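Local coordinates for protein putative cathepsin d (Ixodes ricinus, PDB 5N7Q) that probably cleaves proteins as a cathepsin D-like aspartic endopeptidase of the pepsin family, and is captured here with the inhibitor pepstatin A, at residues Cys49-Lys52 with Tyr53-His56. Residues are numbered along the deposited sequence; the frame is centred on the assembly and turned at random.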
loop_
_atom_site.group_PDB
_atom_site.type_symbol
_atom_site.label_atom_id
_atom_site.label_comp_id
_atom_site.label_asym_id
_atom_site.label_seq_id
_atom_site.Cartn_x
_atom_site.Cartn_y
_atom_site.Cartn_z
ATOM N N CYS A 49 10.540 22.084 -10.521
ATOM C CA CYS A 49 11.636 21.106 -10.422
ATOM C C CYS A 49 12.059 20.726 -11.834
ATOM O O CYS A 49 11.216 20.390 -12.652
ATOM C CB CYS A 49 11.114 19.884 -9.648
ATOM S SG CYS A 49 12.235 18.484 -9.585
ATOM N N THR A 50 13.361 20.777 -12.113
ATOM C CA THR A 50 13.903 20.450 -13.449
ATOM C C THR A 50 14.976 19.356 -13.381
ATOM O O THR A 50 15.811 19.253 -14.279
ATOM C CB THR A 50 14.493 21.711 -14.113
ATOM O OG1 THR A 50 15.540 22.233 -13.271
ATOM C CG2 THR A 50 13.395 22.759 -14.324
ATOM N N THR A 51 14.949 18.535 -12.331
ATOM C CA THR A 51 15.837 17.382 -12.219
ATOM C C THR A 51 15.465 16.331 -13.269
ATOM O O THR A 51 14.364 16.360 -13.845
ATOM C CB THR A 51 15.734 16.710 -10.839
ATOM O OG1 THR A 51 14.397 16.218 -10.642
ATOM C CG2 THR A 51 16.100 17.655 -9.694
ATOM N N LYS A 52 16.371 15.378 -13.474
ATOM C CA LYS A 52 16.100 14.244 -14.365
ATOM C C LYS A 52 14.782 13.565 -13.968
ATOM O O LYS A 52 13.939 13.244 -14.821
ATOM C CB LYS A 52 17.269 13.258 -14.309
ATOM C CG LYS A 52 17.148 12.063 -15.241
ATOM C CD LYS A 52 18.465 11.302 -15.351
ATOM C CE LYS A 52 18.722 10.425 -14.144
ATOM N NZ LYS A 52 19.961 9.598 -14.303
ATOM N N TYR A 53 14.604 13.372 -12.662
ATOM C CA TYR A 53 13.386 12.754 -12.143
ATOM C C TYR A 53 12.150 13.525 -12.587
ATOM O O TYR A 53 11.205 12.972 -13.174
ATOM C CB TYR A 53 13.443 12.683 -10.614
ATOM C CG TYR A 53 12.102 12.354 -10.009
ATOM C CD1 TYR A 53 11.547 11.075 -10.106
ATOM C CD2 TYR A 53 11.348 13.329 -9.369
ATOM C CE1 TYR A 53 10.294 10.795 -9.578
ATOM C CE2 TYR A 53 10.102 13.050 -8.845
ATOM C CZ TYR A 53 9.571 11.788 -8.934
ATOM O OH TYR A 53 8.334 11.551 -8.384
ATOM N N CYS A 54 12.162 14.825 -12.352
ATOM C CA CYS A 54 10.976 15.636 -12.642
ATOM C C CYS A 54 10.702 15.719 -14.137
ATOM O O CYS A 54 9.549 15.632 -14.562
ATOM C CB CYS A 54 11.101 17.018 -12.017
ATOM S SG CYS A 54 11.065 16.919 -10.223
ATOM N N LEU A 55 11.758 15.794 -14.943
ATOM C CA LEU A 55 11.568 15.921 -16.390
ATOM C C LEU A 55 11.052 14.659 -17.052
ATOM O O LEU A 55 10.531 14.733 -18.174
ATOM C CB LEU A 55 12.845 16.413 -17.056
ATOM C CG LEU A 55 13.214 17.859 -16.688
ATOM C CD1 LEU A 55 14.401 18.259 -17.536
ATOM C CD2 LEU A 55 12.084 18.880 -16.846
ATOM N N HIS A 56 11.154 13.523 -16.352
ATOM C CA HIS A 56 10.614 12.254 -16.852
ATOM C C HIS A 56 9.380 11.776 -16.110
ATOM O O HIS A 56 9.023 10.600 -16.185
ATOM C CB HIS A 56 11.711 11.201 -16.865
ATOM C CG HIS A 56 12.770 11.514 -17.857
ATOM N ND1 HIS A 56 13.889 12.243 -17.537
ATOM C CD2 HIS A 56 12.827 11.292 -19.192
ATOM C CE1 HIS A 56 14.612 12.427 -18.627
ATOM N NE2 HIS A 56 13.987 11.861 -19.640
#
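C49 and C54 are joined by a disulfide, SG of C49 to SG of C54 at 2.1 Å, with a torsion of 82° about the S-S bond. The two sulfurs meet across the turn, and C49 also packs on L109 of strand 103-112. Hydrogen bonds start the helix 52-55. T51 is its N-cap: OG1, set between the backbone N and the carbonyl carbon (chi1 62°), accepts from N of C54 at 3.1 Å and comes within 3.4 Å of SG of C54. N of L55 donates to the carbonyl O of T51 at 2.9 Å. This is the small disulfide loop of pepsin-like aspartic peptidases, which follows strand 42-45 and lies away from the active site. H56, the first residue after the helix, returns two N-H groups to O of K52. ND1 of H56 reaches that oxygen at 2.9 Å, with the oxygen near the imidazole plane, and the backbone N of H56 adds a weak bond to O of K52 at 3.2 Å; the donation implies a proton on ND1, and the bond limits rotation of the imidazole. Van der Waals contacts complete the turn. CG and CD1 of L55 lie against the carbonyl oxygens of T50 and T51, CD1 of L55 being 3.7 Å from O of T50. The Y53 ring leads away from the turn toward W43, P45 and V111, while CB of Y53 stays 3.7 Å from OG1 of T51.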